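Local coordinates for protein walker-Type ATPase (PDB 2QEN) that probably binds and hydrolyses ATP as a Walker-type P-loop ATPase and is seen here with ADP and magnesium, but has no established cellular role, at residues W329-D334 with K338-V343; V285-A290 with E322-M327; S86-F91 with K102-E107; E115-L120 with F130-D135. The protein carries 1 engineered substitution. All coordinates share one frame; numbering follows the deposited sequence.

Interaction 1 of 4, residues W329-D334 with K338-V343; sequences WIVEED and KIADPV
The carbonyl oxygen of W329 is gripped twice. A340 N donates to W329 O over 2.9 Å, tilted 31° from the carbonyl plane. A water also donates to W329 O, at 3.0 Å, and the same water accepts from D341 N at 2.9 Å. Further along, V331 and K338 form an antiparallel hydrogen-bonded pair. K338 N reaches V331 O over 2.8 Å, and V331 N reaches K338 O over 2.9 Å. These bonds join strands 330-333 and 336-339 into a tight hairpin, probably the wing of the C-terminal winged-helix domain. V331 and K338 put their side chains on the same face of the hairpin. The K338 chain bends at chi2 (-101°) and then runs extended, which carries its end across the side chain of E333. There K338 NZ makes a weak bond to E333 O at 3.3 Å. The E333 carboxylate stays beyond salt-bridge range, with OE1 4.5 Å from K338 NZ. An alanine in place of K338 would probably cost E333 O this weak bond and leave the E333 carboxylate without its nearby positive charge. Beside this, V331 CG2 packs on A340 CB. The side chains of I330 and I339 diverge from each other, though their CD1 methyls still come close; that contact is doubtful, because I330 CD1 also lies too near L288 CD1. Beyond A340, D341 caps helix 342-348 by accepting from V343 N through OD1. The chemistry implies a hairpin held chiefly by backbone bonds, with one water carrying the link on to the helix start, while the lysine adds a looser tie at the surface.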
# COMPACT_ATOMS: atom_id res chain seq x y z
N TRP A 329 4.91 -0.48 11.07
CA TRP A 329 6.18 0.25 11.32
C TRP A 329 7.23 -0.77 11.71
O TRP A 329 8.42 -0.62 11.40
CB TRP A 329 6.04 1.30 12.42
CG TRP A 329 5.35 2.55 11.94
CD1 TRP A 329 4.03 2.85 12.06
CD2 TRP A 329 5.95 3.67 11.27
NE1 TRP A 329 3.77 4.08 11.51
CE2 TRP A 329 4.93 4.61 11.02
CE3 TRP A 329 7.26 3.98 10.88
CZ2 TRP A 329 5.16 5.83 10.37
CZ3 TRP A 329 7.50 5.19 10.23
CH2 TRP A 329 6.45 6.11 9.99
N ILE A 330 6.74 -1.85 12.34
CA ILE A 330 7.57 -2.80 13.05
C ILE A 330 7.17 -4.25 12.78
O ILE A 330 6.00 -4.55 12.58
CB ILE A 330 7.54 -2.43 14.57
CG1 ILE A 330 8.88 -1.96 15.03
CG2 ILE A 330 6.93 -3.49 15.48
CD1 ILE A 330 8.91 -0.53 15.02
N VAL A 331 8.17 -5.12 12.75
CA VAL A 331 7.97 -6.56 12.80
C VAL A 331 8.51 -7.09 14.15
O VAL A 331 9.56 -6.62 14.64
CB VAL A 331 8.68 -7.26 11.61
CG1 VAL A 331 8.32 -8.70 11.55
CG2 VAL A 331 8.29 -6.62 10.27
N GLU A 332 7.78 -8.03 14.75
CA GLU A 332 8.28 -8.82 15.87
C GLU A 332 8.59 -10.23 15.39
O GLU A 332 7.69 -10.94 14.95
CB GLU A 332 7.29 -8.87 17.05
CG GLU A 332 7.79 -9.74 18.22
CD GLU A 332 6.86 -9.77 19.43
OE1 GLU A 332 5.68 -9.33 19.33
OE2 GLU A 332 7.31 -10.25 20.51
N GLU A 333 9.85 -10.62 15.48
CA GLU A 333 10.28 -11.96 15.08
C GLU A 333 11.32 -12.50 16.05
O GLU A 333 12.12 -11.75 16.57
CB GLU A 333 10.88 -11.94 13.69
CG GLU A 333 9.87 -11.97 12.56
CD GLU A 333 10.51 -11.77 11.19
OE1 GLU A 333 11.46 -10.96 11.07
OE2 GLU A 333 10.03 -12.42 10.24
N ASP A 334 11.30 -13.82 16.28
CA ASP A 334 12.24 -14.48 17.21
C ASP A 334 12.39 -13.70 18.52
O ASP A 334 13.51 -13.49 19.00
CB ASP A 334 13.62 -14.67 16.55
CG ASP A 334 13.72 -15.98 15.78
OD1 ASP A 334 12.94 -16.18 14.83
OD2 ASP A 334 14.61 -16.80 16.12
N LYS A 338 11.96 -5.29 15.19
CA LYS A 338 12.72 -4.51 14.21
C LYS A 338 11.87 -3.56 13.39
O LYS A 338 10.71 -3.84 13.09
CB LYS A 338 13.62 -5.36 13.29
CG LYS A 338 13.16 -6.76 12.99
CD LYS A 338 13.92 -7.76 13.87
CE LYS A 338 13.29 -9.14 13.84
NZ LYS A 338 14.16 -10.15 14.52
N ILE A 339 12.47 -2.44 13.03
CA ILE A 339 11.85 -1.54 12.07
C ILE A 339 11.67 -2.33 10.76
O ILE A 339 12.61 -2.95 10.24
CB ILE A 339 12.70 -0.25 11.86
CG1 ILE A 339 13.08 0.40 13.20
CG2 ILE A 339 12.02 0.72 10.91
CD1 ILE A 339 11.94 0.84 14.10
N ALA A 340 10.44 -2.33 10.25
CA ALA A 340 10.07 -3.06 9.04
C ALA A 340 10.88 -2.61 7.81
O ALA A 340 11.27 -3.44 6.99
CB ALA A 340 8.57 -2.93 8.78
N ASP A 341 11.10 -1.30 7.68
CA ASP A 341 11.88 -0.70 6.59
C ASP A 341 13.24 -0.23 7.15
O ASP A 341 13.27 0.66 7.98
CB ASP A 341 11.10 0.47 5.97
CG ASP A 341 11.85 1.17 4.82
OD1 ASP A 341 13.06 0.93 4.60
OD2 ASP A 341 11.22 2.00 4.13
N PRO A 342 14.36 -0.81 6.68
CA PRO A 342 15.71 -0.48 7.17
C PRO A 342 16.14 0.97 6.95
O PRO A 342 16.98 1.48 7.68
CB PRO A 342 16.61 -1.41 6.36
CG PRO A 342 15.83 -1.74 5.16
CD PRO A 342 14.41 -1.84 5.63
N VAL A 343 15.58 1.62 5.93
CA VAL A 343 15.78 3.05 5.70
C VAL A 343 15.09 3.91 6.78
O VAL A 343 15.66 4.89 7.27
CB VAL A 343 15.40 3.44 4.25
CG1 VAL A 343 15.53 4.94 4.00
CG2 VAL A 343 16.26 2.65 3.27
O HOH W 1 9.26 0.68 8.79

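Interaction 2 of 4, residues V285-A290 with E322-M327; sequences VDILRA and ENLKKM
No flat group takes part where L288 meets L324. The indole of W329, just beyond, touches both leucines. The contact belongs to the winged helix-turn-helix domain at the C-terminal end of the chain. It packs helix 282-292 against the last turns of helix 314-326, which leads into the beta hairpin. All three touching residues are buried and aliphatic, and the two segments meet through van der Waals contact. L324 points toward helix 282-292 and fits against two neighbours in sequence, I287 and L288. L288 sets off past the other helix, but its end turns in, and its CD1 methyl lies 3.8 Å from L324 CG. This contact is doubtful, because L288 CD1 is also too close to I330 CD1. The side chains of the two leucines run at a slant to each other. Both have a first torsion away from the staggered positions, chi1 -107° in L288 and -109° in L324, which calls for further caution over their methyls. I287 also packs on L317, L320 and L321, further back on helix 314-326, and on L305 of helix 298-307. L288 reaches L274 and L277 of helix 255-280. The three residues therefore form part of a larger hydrophobic core shared by several helices. With I287 CG1 beside the backbone N (chi1 -66°), CG2 falls anti to that N and is the branch that meets L324 CD2, at 3.8 Å.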
# COMPACT_ATOMS: atom_id res chain seq x y z
N VAL A 285 6.89 7.38 18.63
CA VAL A 285 8.18 7.77 18.04
C VAL A 285 9.36 7.44 18.95
O VAL A 285 10.43 7.03 18.47
CB VAL A 285 8.20 9.25 17.62
CG1 VAL A 285 9.50 9.56 16.88
CG2 VAL A 285 7.02 9.55 16.73
N ASP A 286 9.16 7.61 20.26
CA ASP A 286 10.13 7.21 21.28
C ASP A 286 10.45 5.71 21.19
O ASP A 286 11.61 5.32 21.29
CB ASP A 286 9.59 7.53 22.68
CG ASP A 286 9.67 9.04 23.03
OD1 ASP A 286 10.26 9.84 22.27
OD2 ASP A 286 9.13 9.42 24.09
N ILE A 287 9.41 4.89 21.03
CA ILE A 287 9.57 3.43 20.95
C ILE A 287 10.30 3.05 19.66
O ILE A 287 11.20 2.21 19.67
CB ILE A 287 8.20 2.72 21.05
CG1 ILE A 287 7.59 2.92 22.45
CG2 ILE A 287 8.32 1.23 20.72
CD1 ILE A 287 6.14 2.40 22.61
N LEU A 288 9.92 3.69 18.57
CA LEU A 288 10.53 3.52 17.25
C LEU A 288 12.02 3.87 17.26
O LEU A 288 12.85 3.09 16.81
CB LEU A 288 9.78 4.39 16.25
CG LEU A 288 8.84 3.74 15.21
CD1 LEU A 288 8.43 2.30 15.49
CD2 LEU A 288 7.63 4.59 14.86
N ARG A 289 12.35 5.04 17.82
CA ARG A 289 13.76 5.41 17.93
C ARG A 289 14.56 4.42 18.79
O ARG A 289 15.65 4.00 18.38
CB ARG A 289 13.91 6.84 18.43
CG ARG A 289 15.30 7.38 18.21
CD ARG A 289 15.35 8.89 18.33
NE ARG A 289 14.94 9.57 17.10
CZ ARG A 289 13.84 10.32 16.99
NH1 ARG A 289 13.03 10.49 18.02
NH2 ARG A 289 13.57 10.90 15.83
N ALA A 290 14.02 4.03 19.94
CA ALA A 290 14.64 3.02 20.79
C ALA A 290 15.00 1.74 20.03
O ALA A 290 16.14 1.28 20.09
CB ALA A 290 13.71 2.70 22.01
N GLU A 322 1.78 -3.37 19.78
CA GLU A 322 0.78 -4.03 18.93
C GLU A 322 0.26 -3.13 17.81
O GLU A 322 0.15 -3.57 16.66
CB GLU A 322 -0.36 -4.59 19.77
CG GLU A 322 -0.18 -6.05 20.29
CD GLU A 322 1.28 -6.55 20.39
OE1 GLU A 322 2.05 -6.16 21.32
OE2 GLU A 322 1.64 -7.40 19.54
N ASN A 323 -0.05 -1.88 18.14
CA ASN A 323 -0.46 -0.88 17.14
C ASN A 323 0.60 -0.60 16.07
O ASN A 323 0.31 -0.55 14.88
CB ASN A 323 -0.86 0.42 17.84
CG ASN A 323 -2.19 0.32 18.56
OD1 ASN A 323 -2.57 1.22 19.31
ND2 ASN A 323 -2.92 -0.77 18.32
N LEU A 324 1.84 -0.42 16.51
CA LEU A 324 3.00 -0.25 15.65
C LEU A 324 3.19 -1.41 14.67
O LEU A 324 3.55 -1.20 13.50
CB LEU A 324 4.25 -0.09 16.53
CG LEU A 324 4.98 1.25 16.67
CD1 LEU A 324 4.25 2.52 16.11
CD2 LEU A 324 5.56 1.45 18.08
N LYS A 325 2.95 -2.63 15.15
CA LYS A 325 2.94 -3.82 14.30
C LYS A 325 1.80 -3.83 13.26
O LYS A 325 2.02 -4.17 12.08
CB LYS A 325 2.85 -5.08 15.17
CG LYS A 325 4.12 -5.41 15.96
CD LYS A 325 3.83 -6.35 17.15
CE LYS A 325 3.64 -7.80 16.73
NZ LYS A 325 3.35 -8.73 17.89
N LYS A 326 0.59 -3.47 13.71
CA LYS A 326 -0.61 -3.39 12.87
C LYS A 326 -0.50 -2.30 11.81
O LYS A 326 -1.08 -2.41 10.72
CB LYS A 326 -1.85 -3.11 13.72
CG LYS A 326 -2.32 -4.26 14.61
CD LYS A 326 -3.51 -3.79 15.46
CE LYS A 326 -3.93 -4.83 16.51
NZ LYS A 326 -5.01 -5.69 15.98
N MET A 327 0.21 -1.23 12.15
CA MET A 327 0.52 -0.15 11.22
C MET A 327 1.70 -0.54 10.33
O MET A 327 2.04 0.19 9.41
CB MET A 327 0.85 1.14 11.99
CG MET A 327 -0.35 2.05 12.32
SD MET A 327 0.14 3.33 13.50
CE MET A 327 -0.51 4.79 12.73

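Interaction 3 of 4, residues S86-F91 with K102-E107; sequences SPFQKF and KFLTLE
L104 and F88 carry the apolar part of the contact. The two side chains run at about a right angle to each other. L104 CD1 lies 3.6 Å from F88 CB and 4.0 Å from F88 CG, so the methyl sits at the root of the phenylalanine and meets its ring obliquely. The F88 side chain also touches L123 of helix 113-127. The second methyl of L104 meets a polar atom without bonding to it: L104 CD2 is 4.0 Å from S86 OG. That hydroxyl has its hydrogen-bonding partner in Q82 O, on the preceding helix. Within 102-107, T105 N binds K102 O at 3.1 Å and closes a turn, which places L104 within the bend. Q82 NE2 holds F103 O and L106 O from outside. The 86-91 segment is itself sharply shaped, since the peptide before P87 is cis and the chain then goes on into helix 88-95. This is plain structural packing away from the nucleotide site. It ties the first part of helix 88-95 to the loop that leads to helix 113-127, at the periphery of the P-loop ATPase domain.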
# COMPACT_ATOMS: atom_id res chain seq x y z
N SER A 86 -14.10 7.62 -15.86
CA SER A 86 -14.30 8.60 -16.94
C SER A 86 -12.97 9.11 -17.53
O SER A 86 -11.94 9.05 -16.85
CB SER A 86 -15.16 9.77 -16.43
OG SER A 86 -16.46 9.30 -16.08
N PRO A 87 -12.96 9.56 -18.81
CA PRO A 87 -14.04 9.46 -19.80
C PRO A 87 -14.31 8.00 -20.15
O PRO A 87 -13.39 7.27 -20.51
CB PRO A 87 -13.48 10.22 -21.02
CG PRO A 87 -12.01 10.24 -20.83
CD PRO A 87 -11.78 10.26 -19.35
N PHE A 88 -15.57 7.59 -20.02
CA PHE A 88 -15.93 6.20 -20.24
C PHE A 88 -15.79 5.75 -21.70
O PHE A 88 -15.56 4.57 -21.97
CB PHE A 88 -17.34 5.90 -19.69
CG PHE A 88 -17.68 4.44 -19.68
CD1 PHE A 88 -16.79 3.50 -19.15
CD2 PHE A 88 -18.88 3.99 -20.22
CE1 PHE A 88 -17.10 2.14 -19.16
CE2 PHE A 88 -19.19 2.64 -20.22
CZ PHE A 88 -18.30 1.71 -19.69
N GLN A 89 -15.90 6.69 -22.64
CA GLN A 89 -15.71 6.40 -24.06
C GLN A 89 -14.29 5.90 -24.38
O GLN A 89 -14.10 5.07 -25.26
CB GLN A 89 -16.06 7.61 -24.91
CG GLN A 89 -17.54 7.76 -25.20
CD GLN A 89 -17.86 9.03 -25.95
OE1 GLN A 89 -17.81 10.13 -25.38
NE2 GLN A 89 -18.18 8.90 -27.23
N LYS A 90 -13.31 6.43 -23.65
CA LYS A 90 -11.93 5.95 -23.73
C LYS A 90 -11.83 4.48 -23.29
O LYS A 90 -11.13 3.68 -23.93
CB LYS A 90 -11.01 6.83 -22.88
CG LYS A 90 -9.52 6.52 -23.04
CD LYS A 90 -8.67 7.34 -22.09
CE LYS A 90 -7.21 7.28 -22.50
NZ LYS A 90 -6.33 8.04 -21.56
N PHE A 91 -12.54 4.15 -22.21
CA PHE A 91 -12.62 2.79 -21.67
C PHE A 91 -13.27 1.82 -22.66
O PHE A 91 -12.73 0.74 -22.93
CB PHE A 91 -13.42 2.80 -20.37
CG PHE A 91 -13.08 1.69 -19.44
CD1 PHE A 91 -11.98 1.80 -18.58
CD2 PHE A 91 -13.85 0.53 -19.40
CE1 PHE A 91 -11.65 0.77 -17.71
CE2 PHE A 91 -13.52 -0.51 -18.53
CZ PHE A 91 -12.42 -0.38 -17.69
N LYS A 102 -25.29 3.94 -16.69
CA LYS A 102 -26.30 4.92 -16.25
C LYS A 102 -25.78 5.85 -15.15
O LYS A 102 -26.04 7.06 -15.19
CB LYS A 102 -27.58 4.20 -15.80
CG LYS A 102 -28.68 5.13 -15.28
CD LYS A 102 -30.09 4.57 -15.52
CE LYS A 102 -31.14 5.61 -15.13
NZ LYS A 102 -32.47 5.37 -15.77
N PHE A 103 -25.04 5.31 -14.19
CA PHE A 103 -24.69 6.08 -12.99
C PHE A 103 -23.80 7.30 -13.27
O PHE A 103 -23.69 8.19 -12.44
CB PHE A 103 -24.17 5.18 -11.85
CG PHE A 103 -22.70 4.82 -11.95
CD1 PHE A 103 -21.73 5.66 -11.39
CD2 PHE A 103 -22.30 3.65 -12.58
CE1 PHE A 103 -20.36 5.34 -11.47
CE2 PHE A 103 -20.94 3.32 -12.67
CZ PHE A 103 -19.97 4.17 -12.12
N LEU A 104 -23.21 7.34 -14.46
CA LEU A 104 -22.34 8.45 -14.85
C LEU A 104 -23.09 9.73 -15.18
O LEU A 104 -22.53 10.82 -15.07
CB LEU A 104 -21.45 8.05 -16.04
CG LEU A 104 -20.42 6.94 -15.82
CD1 LEU A 104 -19.58 6.80 -17.08
CD2 LEU A 104 -19.54 7.23 -14.61
N THR A 105 -24.36 9.59 -15.58
CA THR A 105 -25.23 10.73 -15.86
C THR A 105 -25.79 11.32 -14.56
O THR A 105 -26.26 12.48 -14.55
CB THR A 105 -26.45 10.33 -16.74
OG1 THR A 105 -26.04 9.43 -17.77
CG2 THR A 105 -27.08 11.56 -17.38
N LEU A 106 -25.74 10.51 -13.48
CA LEU A 106 -26.46 10.84 -12.23
C LEU A 106 -25.58 11.57 -11.22
O LEU A 106 -24.38 11.28 -11.10
CB LEU A 106 -27.09 9.56 -11.59
CG LEU A 106 -28.10 8.78 -12.52
CD1 LEU A 106 -28.97 7.73 -11.72
CD2 LEU A 106 -29.05 9.77 -13.26
N GLU A 107 -26.19 12.52 -10.50
CA GLU A 107 -25.51 13.25 -9.43
C GLU A 107 -25.23 12.33 -8.25
O GLU A 107 -26.11 11.57 -7.85
CB GLU A 107 -26.32 14.49 -8.99
CG GLU A 107 -27.82 14.27 -8.85
CD GLU A 107 -28.60 15.55 -8.57
OE1 GLU A 107 -28.11 16.39 -7.78
OE2 GLU A 107 -29.71 15.72 -9.13

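Interaction 4 of 4, residues E115-L120 with F130-D135; sequences EVFREL and FIVAFD
Strand 130-135 belongs to the central parallel sheet of the P-loop ATPase fold, and helix 113-127 leads into it and packs on one of its sides. The strand ends at D135, a magnesium-binding residue of this protein, though it does not ligate the ion in this model. Its row of hydrophobic residues followed by an acidic one is consistent with a Walker B strand. The 115-120 part of the helix and the strand run roughly antiparallel, at 143°, with their axes 10.2 Å apart. F130, V132 and F134, every other residue, meet the helix, F134 by the end of its ring. L120 reaches two of them: its CD2 methyl lies 3.8 Å from F130 CE2, and its CD1 methyl lies 3.8 Å from V132 CG2. The backbone joins in, as L120 O comes within 3.7 Å of F130 CB. F130 has CG anti to the backbone N (chi1 -169°), which brings the ring to the L120 methyls, which it meets obliquely. F117 approaches further along the strand. Its ring meets that of F134 edge to edge, in plane, from opposite directions, with F117 CZ 3.8 Å from F134 CZ. The same F117 CZ rests obliquely near V132 CG1, at 4.0 Å. An alanine at F130 would probably open a gap beside L120 and leave its CD2 methyl without the ring it packs on. D135 itself turns to the nucleotide side, where its carboxylate bonds to T170 and S45. The contact is thus apolar packing of buried side chains, while the polar groups of D135 lie at the far end of the strand.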
# COMPACT_ATOMS: atom_id res chain seq x y z
N GLU A 115 -26.30 0.27 -6.26
CA GLU A 115 -26.70 0.68 -7.62
C GLU A 115 -25.50 0.74 -8.57
O GLU A 115 -25.52 0.16 -9.65
CB GLU A 115 -27.34 2.07 -7.52
CG GLU A 115 -28.26 2.51 -8.63
CD GLU A 115 -28.96 3.85 -8.30
OE1 GLU A 115 -28.75 4.41 -7.18
OE2 GLU A 115 -29.72 4.35 -9.16
N VAL A 116 -24.45 1.45 -8.13
CA VAL A 116 -23.21 1.61 -8.87
C VAL A 116 -22.51 0.27 -9.11
O VAL A 116 -22.07 -0.02 -10.23
CB VAL A 116 -22.24 2.58 -8.13
CG1 VAL A 116 -20.81 2.54 -8.74
CG2 VAL A 116 -22.81 4.02 -8.09
N PHE A 117 -22.42 -0.54 -8.06
CA PHE A 117 -21.75 -1.83 -8.15
C PHE A 117 -22.47 -2.84 -9.04
O PHE A 117 -21.81 -3.61 -9.74
CB PHE A 117 -21.41 -2.38 -6.76
CG PHE A 117 -20.11 -1.83 -6.19
CD1 PHE A 117 -19.85 -0.45 -6.20
CD2 PHE A 117 -19.13 -2.69 -5.71
CE1 PHE A 117 -18.63 0.06 -5.69
CE2 PHE A 117 -17.90 -2.18 -5.20
CZ PHE A 117 -17.66 -0.81 -5.20
N ARG A 118 -23.80 -2.81 -9.04
CA ARG A 118 -24.61 -3.64 -9.93
C ARG A 118 -24.36 -3.32 -11.41
O ARG A 118 -24.20 -4.23 -12.22
CB ARG A 118 -26.11 -3.50 -9.61
CG ARG A 118 -26.54 -4.20 -8.32
CD ARG A 118 -28.07 -4.25 -8.19
NE ARG A 118 -28.60 -2.94 -7.81
CZ ARG A 118 -29.06 -2.63 -6.59
NH1 ARG A 118 -29.08 -3.56 -5.64
NH2 ARG A 118 -29.52 -1.41 -6.34
N GLU A 119 -24.35 -2.03 -11.76
CA GLU A 119 -23.98 -1.61 -13.12
C GLU A 119 -22.57 -2.05 -13.54
O GLU A 119 -22.36 -2.45 -14.69
CB GLU A 119 -24.14 -0.10 -13.27
CG GLU A 119 -25.59 0.38 -13.30
CD GLU A 119 -25.72 1.90 -13.42
OE1 GLU A 119 -24.98 2.51 -14.23
OE2 GLU A 119 -26.58 2.48 -12.70
N LEU A 120 -21.61 -2.00 -12.62
CA LEU A 120 -20.23 -2.45 -12.90
C LEU A 120 -20.14 -3.96 -13.10
O LEU A 120 -19.34 -4.42 -13.90
CB LEU A 120 -19.27 -2.01 -11.79
CG LEU A 120 -19.00 -0.51 -11.66
CD1 LEU A 120 -18.05 -0.27 -10.48
CD2 LEU A 120 -18.43 0.06 -12.96
N PHE A 130 -15.02 -7.56 -14.18
CA PHE A 130 -14.61 -6.18 -13.92
C PHE A 130 -13.99 -6.05 -12.52
O PHE A 130 -14.53 -6.57 -11.54
CB PHE A 130 -15.78 -5.20 -14.13
CG PHE A 130 -15.36 -3.76 -14.12
CD1 PHE A 130 -14.91 -3.15 -15.27
CD2 PHE A 130 -15.40 -3.01 -12.93
CE1 PHE A 130 -14.50 -1.82 -15.26
CE2 PHE A 130 -15.01 -1.67 -12.92
CZ PHE A 130 -14.56 -1.07 -14.09
N ILE A 131 -12.85 -5.36 -12.44
CA ILE A 131 -12.15 -5.18 -11.17
C ILE A 131 -12.37 -3.80 -10.54
O ILE A 131 -12.21 -2.77 -11.20
CB ILE A 131 -10.62 -5.48 -11.27
CG1 ILE A 131 -10.37 -6.90 -11.82
CG2 ILE A 131 -9.90 -5.28 -9.90
CD1 ILE A 131 -9.05 -7.02 -12.61
N VAL A 132 -12.75 -3.79 -9.26
CA VAL A 132 -12.75 -2.56 -8.47
C VAL A 132 -11.68 -2.72 -7.41
O VAL A 132 -11.75 -3.62 -6.59
CB VAL A 132 -14.11 -2.27 -7.79
CG1 VAL A 132 -14.04 -0.94 -7.00
CG2 VAL A 132 -15.21 -2.21 -8.82
N ALA A 133 -10.67 -1.85 -7.46
CA ALA A 133 -9.56 -1.89 -6.50
C ALA A 133 -9.55 -0.68 -5.57
O ALA A 133 -9.65 0.47 -6.01
CB ALA A 133 -8.24 -2.03 -7.21
N PHE A 134 -9.44 -0.96 -4.28
CA PHE A 134 -9.34 0.06 -3.26
C PHE A 134 -7.90 0.07 -2.72
O PHE A 134 -7.46 -0.86 -2.04
CB PHE A 134 -10.35 -0.20 -2.14
CG PHE A 134 -11.80 -0.05 -2.56
CD1 PHE A 134 -12.50 -1.14 -3.10
CD2 PHE A 134 -12.46 1.16 -2.42
CE1 PHE A 134 -13.82 -1.01 -3.49
CE2 PHE A 134 -13.81 1.30 -2.82
CZ PHE A 134 -14.49 0.21 -3.35
N ASP A 135 -7.16 1.13 -3.04
CA ASP A 135 -5.78 1.24 -2.60
C ASP A 135 -5.74 1.82 -1.21
O ASP A 135 -6.31 2.88 -0.96
CB ASP A 135 -4.98 2.13 -3.57
CG ASP A 135 -3.54 1.64 -3.75
OD1 ASP A 135 -3.09 0.71 -3.02
OD2 ASP A 135 -2.87 2.18 -4.66

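In the fold
Along the chain the contacts come in series: interaction 3, interaction 4, interaction 2, interaction 1. They form two pairs on opposite sides of the molecule. Interactions 3 and 4 lie in the ATPase domain, with centres 13 Å apart. Helix 113-127 carries a segment of interaction 4 and is touched by F88 and F103 of interaction 3; its E119 takes a probable hydrogen bond from F103 N. Interactions 1 and 2 lie in the C-terminal winged-helix domain, with centres 9 Å apart. Helix 314-326 is followed closely by strand 330-333, and a salt bridge between K325 and E332 ties the two. The pairs do not touch; the centres of interactions 1 and 4 are 35 Å apart. Each pair packs within its own domain, while the ADP site lies between them.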